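Local coordinates for petrobactin-binding protein YclQ (PDB 3GFV) that binds iron-free and ferric petrobactin, and its precursor 3,4-dihydroxybenzoic acid, as the solute-binding component of the YclNOPQ ABC transporter that imports this siderophore, at residues M129-E137 and V149-I160; R192-F200 and W274-M284. All coordinates share one frame; numbering follows the deposited sequence. Where two conformers were deposited one is given.

Contact 1 of 2, residues M129-E137 and V149-I160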
loop_
_atom_site.group_PDB
_atom_site.type_symbol
_atom_site.label_atom_id
_atom_site.label_comp_id
_atom_site.label_asym_id
_atom_site.label_seq_id
_atom_site.Cartn_x
_atom_site.Cartn_y
_atom_site.Cartn_z
HETATM N N MSE A 129 -9.010 -1.972 7.516
HETATM C CA MSE A 129 -10.070 -1.100 7.010
HETATM C C MSE A 129 -10.351 0.058 7.958
HETATM O O MSE A 129 -10.640 1.177 7.523
HETATM C CB MSE A 129 -11.338 -1.908 6.707
HETATM C CG MSE A 129 -11.217 -2.744 5.430
HETATM SE SE MSE A 129 -10.490 -1.726 3.922
HETATM C CE MSE A 129 -12.045 -0.546 3.578
ATOM N N GLU A 130 -10.256 -0.192 9.259
ATOM C CA GLU A 130 -10.444 0.882 10.231
ATOM C C GLU A 130 -9.456 2.015 9.958
ATOM O O GLU A 130 -9.856 3.176 9.843
ATOM C CB GLU A 130 -10.275 0.361 11.659
ATOM C CG GLU A 130 -10.330 1.438 12.738
ATOM C CD GLU A 130 -10.197 0.867 14.147
ATOM O OE1 GLU A 130 -9.249 1.257 14.864
ATOM O OE2 GLU A 130 -11.030 0.019 14.533
ATOM N N SER A 131 -8.173 1.668 9.847
ATOM C CA SER A 131 -7.128 2.670 9.622
ATOM C C SER A 131 -7.235 3.263 8.215
ATOM O O SER A 131 -7.024 4.473 8.030
ATOM C CB SER A 131 -5.712 2.103 9.898
ATOM O OG SER A 131 -5.421 1.056 9.002
ATOM N N PHE A 132 -7.566 2.427 7.229
ATOM C CA PHE A 132 -7.762 2.892 5.850
ATOM C C PHE A 132 -8.858 3.957 5.805
ATOM O O PHE A 132 -8.682 5.042 5.263
ATOM C CB PHE A 132 -8.160 1.728 4.941
ATOM C CG PHE A 132 -8.359 2.115 3.495
ATOM C CD1 PHE A 132 -7.269 2.220 2.642
ATOM C CD2 PHE A 132 -9.636 2.327 2.975
ATOM C CE1 PHE A 132 -7.441 2.564 1.303
ATOM C CE2 PHE A 132 -9.817 2.684 1.642
ATOM C CZ PHE A 132 -8.705 2.785 0.797
ATOM N N LYS A 133 -10.012 3.649 6.366
ATOM C CA LYS A 133 -11.074 4.656 6.354
ATOM C C LYS A 133 -10.699 5.903 7.148
ATOM O O LYS A 133 -10.989 7.029 6.733
ATOM C CB LYS A 133 -12.378 4.063 6.855
ATOM C CG LYS A 133 -12.905 3.002 5.900
ATOM C CD LYS A 133 -14.222 2.421 6.399
ATOM C CE LYS A 133 -14.968 1.751 5.261
ATOM N NZ LYS A 133 -16.235 1.145 5.738
ATOM N N SER A 134 -10.046 5.711 8.286
ATOM C CA SER A 134 -9.688 6.859 9.110
ATOM C C SER A 134 -8.728 7.783 8.369
ATOM O O SER A 134 -8.870 8.999 8.406
ATOM C CB SER A 134 -9.113 6.410 10.448
ATOM O OG SER A 134 -8.616 7.521 11.160
ATOM N N ASP A 135 -7.765 7.200 7.665
ATOM C CA ASP A 135 -6.782 8.001 6.925
ATOM C C ASP A 135 -7.472 8.814 5.846
ATOM O O ASP A 135 -7.209 10.018 5.712
ATOM C CB ASP A 135 -5.735 7.101 6.259
ATOM C CG ASP A 135 -4.755 6.508 7.261
ATOM O OD1 ASP A 135 -4.822 6.883 8.460
ATOM O OD2 ASP A 135 -3.924 5.658 6.844
ATOM N N ALA A 136 -8.318 8.145 5.053
ATOM C CA ALA A 136 -9.053 8.815 3.979
ATOM C C ALA A 136 -9.933 9.932 4.535
ATOM O O ALA A 136 -9.963 11.056 4.018
ATOM C CB ALA A 136 -9.918 7.787 3.183
ATOM N N GLU A 137 -10.669 9.623 5.593
ATOM C CA GLU A 137 -11.564 10.620 6.190
ATOM C C GLU A 137 -10.818 11.841 6.711
ATOM O O GLU A 137 -11.350 12.973 6.681
ATOM C CB GLU A 137 -12.413 9.992 7.288
ATOM C CG GLU A 137 -13.412 9.001 6.730
ATOM C CD GLU A 137 -14.153 8.238 7.798
ATOM O OE1 GLU A 137 -13.691 8.235 8.961
ATOM O OE2 GLU A 137 -15.199 7.638 7.468
ATOM N N VAL A 149 -15.027 11.799 -0.142
ATOM C CA VAL A 149 -14.382 10.653 0.502
ATOM C C VAL A 149 -15.418 9.620 0.938
ATOM O O VAL A 149 -15.232 8.421 0.734
ATOM C CB VAL A 149 -13.506 11.070 1.690
ATOM C CG1 VAL A 149 -13.073 9.845 2.492
ATOM C CG2 VAL A 149 -12.266 11.841 1.193
ATOM N N LYS A 150 -16.527 10.084 1.510
ATOM C CA LYS A 150 -17.547 9.155 1.980
ATOM C C LYS A 150 -18.036 8.274 0.836
ATOM O O LYS A 150 -18.167 7.049 0.969
ATOM C CB LYS A 150 -18.731 9.913 2.589
ATOM C CG LYS A 150 -19.871 8.998 3.002
ATOM C CD LYS A 150 -21.089 9.803 3.447
ATOM C CE LYS A 150 -22.142 8.896 4.075
ATOM N NZ LYS A 150 -22.423 7.691 3.235
ATOM N N ASP A 151 -18.307 8.910 -0.294
ATOM C CA ASP A 151 -18.810 8.212 -1.465
ATOM C C ASP A 151 -17.777 7.236 -2.035
ATOM O O ASP A 151 -18.115 6.113 -2.432
ATOM C CB ASP A 151 -19.235 9.218 -2.533
ATOM C CG ASP A 151 -20.461 10.017 -2.126
ATOM O OD1 ASP A 151 -21.224 9.551 -1.244
ATOM O OD2 ASP A 151 -20.662 11.122 -2.686
ATOM N N GLU A 152 -16.519 7.659 -2.082
ATOM C CA GLU A 152 -15.459 6.791 -2.566
ATOM C C GLU A 152 -15.258 5.592 -1.641
ATOM O O GLU A 152 -15.029 4.483 -2.104
ATOM C CB GLU A 152 -14.146 7.573 -2.716
ATOM C CG GLU A 152 -14.199 8.648 -3.802
ATOM C CD GLU A 152 -14.522 8.068 -5.172
ATOM O OE1 GLU A 152 -13.937 7.022 -5.529
ATOM O OE2 GLU A 152 -15.355 8.657 -5.893
ATOM N N LEU A 153 -15.344 5.815 -0.334
ATOM C CA LEU A 153 -15.198 4.708 0.608
ATOM C C LEU A 153 -16.364 3.733 0.419
ATOM O O LEU A 153 -16.170 2.510 0.468
ATOM C CB LEU A 153 -15.144 5.223 2.051
ATOM C CG LEU A 153 -13.817 5.908 2.412
ATOM C CD1 LEU A 153 -13.859 6.492 3.825
ATOM C CD2 LEU A 153 -12.628 4.953 2.257
ATOM N N ALA A 154 -17.567 4.268 0.206
ATOM C CA ALA A 154 -18.714 3.411 -0.053
ATOM C C ALA A 154 -18.525 2.529 -1.285
ATOM O O ALA A 154 -18.841 1.330 -1.252
ATOM C CB ALA A 154 -20.032 4.247 -0.161
ATOM N N ASN A 155 -18.014 3.103 -2.370
ATOM C CA ASN A 155 -17.755 2.326 -3.582
ATOM C C ASN A 155 -16.713 1.251 -3.336
ATOM O O ASN A 155 -16.840 0.131 -3.827
ATOM C CB ASN A 155 -17.264 3.211 -4.723
ATOM C CG ASN A 155 -18.315 4.162 -5.210
ATOM O OD1 ASN A 155 -19.523 3.920 -5.055
ATOM N ND2 ASN A 155 -17.871 5.267 -5.811
ATOM N N ILE A 156 -15.669 1.604 -2.595
ATOM C CA ILE A 156 -14.650 0.633 -2.232
ATOM C C ILE A 156 -15.236 -0.513 -1.378
ATOM O O ILE A 156 -14.945 -1.692 -1.620
ATOM C CB ILE A 156 -13.469 1.341 -1.562
ATOM C CG1 ILE A 156 -12.667 2.062 -2.645
ATOM C CG2 ILE A 156 -12.592 0.342 -0.796
ATOM C CD1 ILE A 156 -11.603 3.018 -2.104
ATOM N N ASP A 157 -16.102 -0.178 -0.422
ATOM C CA ASP A 157 -16.738 -1.222 0.388
ATOM C C ASP A 157 -17.536 -2.180 -0.490
ATOM O O ASP A 157 -17.543 -3.394 -0.258
ATOM C CB ASP A 157 -17.642 -0.626 1.465
ATOM C CG ASP A 157 -16.865 -0.140 2.680
ATOM O OD1 ASP A 157 -15.659 -0.457 2.810
ATOM O OD2 ASP A 157 -17.474 0.554 3.516
ATOM N N HIS A 158 -18.205 -1.631 -1.499
ATOM C CA HIS A 158 -18.993 -2.434 -2.436
ATOM C C HIS A 158 -18.095 -3.354 -3.253
ATOM O O HIS A 158 -18.439 -4.517 -3.496
ATOM C CB HIS A 158 -19.793 -1.523 -3.373
ATOM C CG HIS A 158 -20.558 -2.254 -4.435
ATOM N ND1 HIS A 158 -21.914 -2.496 -4.344
ATOM C CD2 HIS A 158 -20.160 -2.782 -5.617
ATOM C CE1 HIS A 158 -22.316 -3.147 -5.423
ATOM N NE2 HIS A 158 -21.270 -3.337 -6.208
ATOM N N SER A 159 -16.964 -2.819 -3.705
ATOM C CA SER A 159 -15.981 -3.597 -4.477
ATOM C C SER A 159 -15.362 -4.667 -3.605
ATOM O O SER A 159 -15.132 -5.799 -4.055
ATOM C CB SER A 159 -14.873 -2.694 -5.021
ATOM O OG SER A 159 -15.401 -1.772 -5.966
ATOM N N ILE A 160 -15.092 -4.323 -2.350
ATOM C CA ILE A 160 -14.543 -5.308 -1.403
ATOM C C ILE A 160 -15.538 -6.452 -1.146
ATOM O O ILE A 160 -15.156 -7.635 -1.133
ATOM C CB ILE A 160 -14.143 -4.632 -0.072
ATOM C CG1 ILE A 160 -12.845 -3.831 -0.261
ATOM C CG2 ILE A 160 -13.924 -5.658 1.033
ATOM C CD1 ILE A 160 -12.492 -2.988 0.938
#

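Contact 2 of 2, residues R192-F200 and W274-M284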
loop_
_atom_site.group_PDB
_atom_site.type_symbol
_atom_site.label_atom_id
_atom_site.label_comp_id
_atom_site.label_asym_id
_atom_site.label_seq_id
_atom_site.Cartn_x
_atom_site.Cartn_y
_atom_site.Cartn_z
ATOM N N ARG A 192 1.931 -7.336 6.359
ATOM C CA ARG A 192 1.963 -6.244 5.411
ATOM C C ARG A 192 0.992 -6.450 4.245
ATOM O O ARG A 192 0.344 -5.519 3.794
ATOM C CB ARG A 192 3.386 -6.103 4.888
ATOM C CG ARG A 192 3.542 -5.018 3.864
ATOM C CD ARG A 192 4.996 -4.990 3.445
ATOM N NE ARG A 192 5.342 -3.752 2.773
ATOM C CZ ARG A 192 6.587 -3.399 2.484
ATOM N NH1 ARG A 192 7.600 -4.195 2.816
ATOM N NH2 ARG A 192 6.815 -2.252 1.864
ATOM N N TYR A 193 0.868 -7.683 3.766
ATOM C CA TYR A 193 -0.031 -7.957 2.648
ATOM C C TYR A 193 -1.201 -8.838 3.064
ATOM O O TYR A 193 -1.891 -9.440 2.219
ATOM C CB TYR A 193 0.726 -8.582 1.460
ATOM C CG TYR A 193 1.911 -7.753 1.009
ATOM C CD1 TYR A 193 1.740 -6.458 0.530
ATOM C CD2 TYR A 193 3.203 -8.253 1.087
ATOM C CE1 TYR A 193 2.836 -5.694 0.136
ATOM C CE2 TYR A 193 4.288 -7.506 0.689
ATOM C CZ TYR A 193 4.099 -6.221 0.210
ATOM O OH TYR A 193 5.180 -5.465 -0.191
ATOM N N GLY A 194 -1.435 -8.885 4.369
ATOM C CA GLY A 194 -2.555 -9.606 4.932
ATOM C C GLY A 194 -3.922 -9.232 4.381
ATOM O O GLY A 194 -4.852 -10.027 4.484
ATOM N N LEU A 195 -4.074 -8.035 3.817
ATOM C CA LEU A 195 -5.406 -7.625 3.351
ATOM C C LEU A 195 -6.012 -8.578 2.321
ATOM O O LEU A 195 -7.236 -8.657 2.199
ATOM C CB LEU A 195 -5.419 -6.172 2.844
ATOM C CG LEU A 195 -4.942 -5.896 1.415
ATOM C CD1 LEU A 195 -5.337 -4.463 1.048
ATOM C CD2 LEU A 195 -3.440 -6.082 1.325
ATOM N N ILE A 196 -5.168 -9.318 1.598
ATOM C CA ILE A 196 -5.673 -10.269 0.611
ATOM C C ILE A 196 -6.558 -11.301 1.324
ATOM O O ILE A 196 -7.588 -11.729 0.792
ATOM C CB ILE A 196 -4.504 -10.926 -0.146
ATOM C CG1 ILE A 196 -3.924 -9.916 -1.149
ATOM C CG2 ILE A 196 -4.980 -12.184 -0.859
ATOM C CD1 ILE A 196 -2.541 -10.299 -1.741
ATOM N N HIS A 197 -6.181 -11.636 2.550
ATOM C CA HIS A 197 -7.011 -12.498 3.404
ATOM C C HIS A 197 -7.980 -11.736 4.300
ATOM O O HIS A 197 -9.168 -12.110 4.403
ATOM C CB HIS A 197 -6.114 -13.374 4.281
ATOM C CG HIS A 197 -5.059 -14.089 3.514
ATOM N ND1 HIS A 197 -5.355 -15.068 2.582
ATOM C CD2 HIS A 197 -3.708 -13.993 3.540
ATOM C CE1 HIS A 197 -4.234 -15.528 2.065
ATOM N NE2 HIS A 197 -3.216 -14.893 2.632
ATOM N N ASP A 198 -7.490 -10.680 4.952
ATOM C CA ASP A 198 -8.251 -10.015 6.004
ATOM C C ASP A 198 -9.394 -9.178 5.444
ATOM O O ASP A 198 -10.422 -8.996 6.095
ATOM C CB ASP A 198 -7.330 -9.114 6.831
ATOM C CG ASP A 198 -6.185 -9.880 7.469
ATOM O OD1 ASP A 198 -6.387 -11.058 7.843
ATOM O OD2 ASP A 198 -5.091 -9.306 7.583
ATOM N N VAL A 199 -9.204 -8.668 4.238
ATOM C CA VAL A 199 -10.152 -7.721 3.659
ATOM C C VAL A 199 -10.836 -8.344 2.452
ATOM O O VAL A 199 -12.060 -8.324 2.354
ATOM C CB VAL A 199 -9.436 -6.422 3.254
ATOM C CG1 VAL A 199 -10.402 -5.451 2.613
ATOM C CG2 VAL A 199 -8.806 -5.780 4.486
ATOM N N PHE A 200 -10.037 -8.935 1.554
ATOM C CA PHE A 200 -10.567 -9.454 0.298
ATOM C C PHE A 200 -11.131 -10.860 0.431
ATOM O O PHE A 200 -11.722 -11.381 -0.517
ATOM C CB PHE A 200 -9.506 -9.460 -0.816
ATOM C CG PHE A 200 -8.914 -8.103 -1.107
ATOM C CD1 PHE A 200 -9.576 -6.952 -0.716
ATOM C CD2 PHE A 200 -7.692 -7.996 -1.773
ATOM C CE1 PHE A 200 -9.023 -5.707 -0.977
ATOM C CE2 PHE A 200 -7.119 -6.748 -2.055
ATOM C CZ PHE A 200 -7.790 -5.598 -1.653
ATOM N N TRP A 274 2.268 -2.310 -4.822
ATOM C CA TRP A 274 2.070 -3.074 -3.597
ATOM C C TRP A 274 3.159 -2.854 -2.552
ATOM O O TRP A 274 2.872 -2.817 -1.346
ATOM C CB TRP A 274 1.901 -4.573 -3.903
ATOM C CG TRP A 274 0.560 -4.903 -4.455
ATOM C CD1 TRP A 274 0.080 -4.586 -5.692
ATOM C CD2 TRP A 274 -0.487 -5.613 -3.787
ATOM N NE1 TRP A 274 -1.206 -5.063 -5.839
ATOM C CE2 TRP A 274 -1.587 -5.665 -4.669
ATOM C CE3 TRP A 274 -0.612 -6.183 -2.515
ATOM C CZ2 TRP A 274 -2.793 -6.301 -4.333
ATOM C CZ3 TRP A 274 -1.811 -6.811 -2.176
ATOM C CH2 TRP A 274 -2.882 -6.865 -3.088
ATOM N N TYR A 275 4.394 -2.665 -3.020
ATOM C CA TYR A 275 5.531 -2.498 -2.122
ATOM C C TYR A 275 5.771 -1.035 -1.707
ATOM O O TYR A 275 6.052 -0.756 -0.542
ATOM C CB TYR A 275 6.787 -3.087 -2.765
ATOM C CG TYR A 275 7.983 -3.043 -1.853
ATOM C CD1 TYR A 275 8.057 -3.882 -0.745
ATOM C CD2 TYR A 275 9.027 -2.165 -2.091
ATOM C CE1 TYR A 275 9.161 -3.857 0.098
ATOM C CE2 TYR A 275 10.134 -2.133 -1.254
ATOM C CZ TYR A 275 10.188 -2.980 -0.158
ATOM O OH TYR A 275 11.284 -2.949 0.684
ATOM N N LEU A 276 5.623 -0.106 -2.641
ATOM C CA LEU A 276 5.954 1.297 -2.353
ATOM C C LEU A 276 4.732 2.087 -1.935
ATOM O O LEU A 276 4.850 3.166 -1.356
ATOM C CB LEU A 276 6.517 1.978 -3.586
ATOM C CG LEU A 276 7.773 1.307 -4.150
ATOM C CD1 LEU A 276 8.157 1.942 -5.481
ATOM C CD2 LEU A 276 8.920 1.341 -3.141
ATOM N N SER A 277 3.553 1.573 -2.251
ATOM C CA SER A 277 2.346 2.367 -2.024
ATOM C C SER A 277 1.285 1.559 -1.280
ATOM O O SER A 277 1.604 0.756 -0.411
ATOM C CB SER A 277 1.799 2.914 -3.345
ATOM O OG SER A 277 0.753 3.868 -3.096
ATOM N N GLY A 278 0.023 1.773 -1.628
ATOM C CA GLY A 278 -1.069 1.138 -0.912
ATOM C C GLY A 278 -1.675 2.053 0.148
ATOM O O GLY A 278 -1.010 2.962 0.647
ATOM N N GLY A 279 -2.935 1.801 0.489
ATOM C CA GLY A 279 -3.588 2.500 1.583
ATOM C C GLY A 279 -4.289 3.767 1.148
ATOM O O GLY A 279 -4.835 4.455 1.996
ATOM N N GLY A 280 -4.292 4.050 -0.154
ATOM C CA GLY A 280 -4.980 5.210 -0.701
ATOM C C GLY A 280 -6.176 4.836 -1.555
ATOM O O GLY A 280 -6.389 3.672 -1.873
ATOM N N LEU A 281 -6.984 5.821 -1.933
ATOM C CA LEU A 281 -8.194 5.515 -2.698
ATOM C C LEU A 281 -7.864 4.880 -4.054
ATOM O O LEU A 281 -8.552 3.977 -4.505
ATOM C CB LEU A 281 -9.047 6.770 -2.906
ATOM C CG LEU A 281 -9.547 7.470 -1.639
ATOM C CD1 LEU A 281 -10.305 8.743 -2.031
ATOM C CD2 LEU A 281 -10.423 6.562 -0.757
ATOM N N GLU A 282 -6.802 5.335 -4.708
ATOM C CA GLU A 282 -6.486 4.792 -6.025
ATOM C C GLU A 282 -5.800 3.440 -5.913
ATOM O O GLU A 282 -6.160 2.495 -6.612
ATOM C CB GLU A 282 -5.599 5.747 -6.818
ATOM C CG GLU A 282 -6.257 7.110 -7.002
ATOM C CD GLU A 282 -5.465 8.090 -7.845
ATOM O OE1 GLU A 282 -4.267 7.864 -8.071
ATOM O OE2 GLU A 282 -6.073 9.110 -8.279
ATOM N N SER A 283 -4.810 3.350 -5.030
ATOM C CA SER A 283 -4.078 2.095 -4.889
ATOM C C SER A 283 -5.018 0.980 -4.414
ATOM O O SER A 283 -4.936 -0.143 -4.907
ATOM C CB SER A 283 -2.833 2.237 -3.991
ATOM O OG SER A 283 -3.086 2.961 -2.799
HETATM N N MSE A 284 -5.946 1.295 -3.504
HETATM C CA MSE A 284 -6.869 0.265 -3.025
HETATM C C MSE A 284 -7.744 -0.212 -4.191
HETATM O O MSE A 284 -7.983 -1.415 -4.369
HETATM C CB MSE A 284 -7.724 0.804 -1.884
HETATM C CG MSE A 284 -8.893 -0.071 -1.493
HETATM SE SE MSE A 284 -8.395 -1.845 -0.779
HETATM C CE MSE A 284 -8.114 -1.411 1.087
HETATM O O HOH W 1 3.644 -2.188 1.521
#

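Contact 1 of 2, residues M129-E137 and V149-I160
Leu153 is the knob of an antiparallel helical hairpin in which helix 128-142 packs on helix 146-170, the long connecting helix that links the two lobes in this class of periplasmic binding protein fold. It fills a hole formed by Phe132, Lys133, Ala136 and Glu137. The segment axes come within 10.2 Å and run at 155° to one another. The two branches of Leu153 divide the hole: CD2 lies 3.7 Å from Phe132 CE2 and also meets Ala136 CB, whereas CD1 turns to the aliphatic part of Glu137, 3.9 Å from its CG. With Phe132 CG anti to the backbone N (chi1 -179°), the ring slides past Leu153 and offers its edge to Ile156 CD1. Where the backbones are closest, Val149 CG1 rests 3.8 Å from Ala136 CB, a small residue against a branched one. At the other end Met129, a selenomethionine, bends at chi2 and chi3, and its CE meets Ile160 CD1 tip to tip at 3.6 Å. From the first turn of helix 281-296, Met284 packs on Met129, Phe132 and Ile156. A salt bridge borders the apolar seam: the extended Lys133 chain passes Leu153 at a slant, CG near CD2, and brings NZ to the syn lone pair of Asp157 OD2, 2.6 Å away.

Contact 2 of 2, residues R192-F200 and W274-M284
Trp274 and Tyr275, at the end of helix 271-276, meet Arg192, Tyr193 and Ile196 in the interior of the periplasmic binding protein fold, beside a bound phosphate. Arg192 NH2 lies over one face of the Tyr275 ring and NH1 is 3.2 Å from its CE1, with guanidinium and ring planes 38° apart. Tyr193 comes to the rim of the same ring: its OH lies at the edge, 3.3 Å from Tyr275 CD1, and is buried with no polar partner in the model, while Trp274 O sits in the plane of the Tyr193 ring, 3.2 Å from CE1. The indole's six-membered ring is met by Ile196 CD1, 3.6 Å from Trp274 CZ3, and by Leu195 CD2. Met284, a selenomethionine, makes a Met-aromatic contact, its SE 3.9 Å from CZ at the edge of the Phe200 ring. Further out, polar links hold the ends of these side chains. A water in the guanidinium plane accepts from Arg192 NE at 2.6 Å and can donate to Trp274 O; Arg192 NH1 also pairs with the phosphate, which probably comes from the crystallisation liquor. Trp274 NE1 is hydrogen-bonded to Glu290, and Tyr275 OH to Arg236. The glycine-rich turn 278-280 leads to the helix bearing Met284, and one half of a capping box starts it: Gly280 N donates to Ser283 OG at 3.1 Å.

After an antiparallel strand pair, the chain builds the parallel five-stranded sheet of one lobe, then enters helix 128-142. Contact 1 closes the short, mostly helical connection back onto helix 146-170, which carries the chain over to the mixed sheet of the second lobe. Contact 2 opens only after this, at 192-200, and closes a much longer excursion of 73 residues through strands and helices of that lobe. The two are therefore in series and neither nest nor cross. The centres of contact 1 and contact 2 are about 12 Å apart. They join in space: helix 281-296 comes back to the hairpin, Met284 CB lying 3.5 Å from Phe132 CZ, and Val199 O packs against Ile160 CG2.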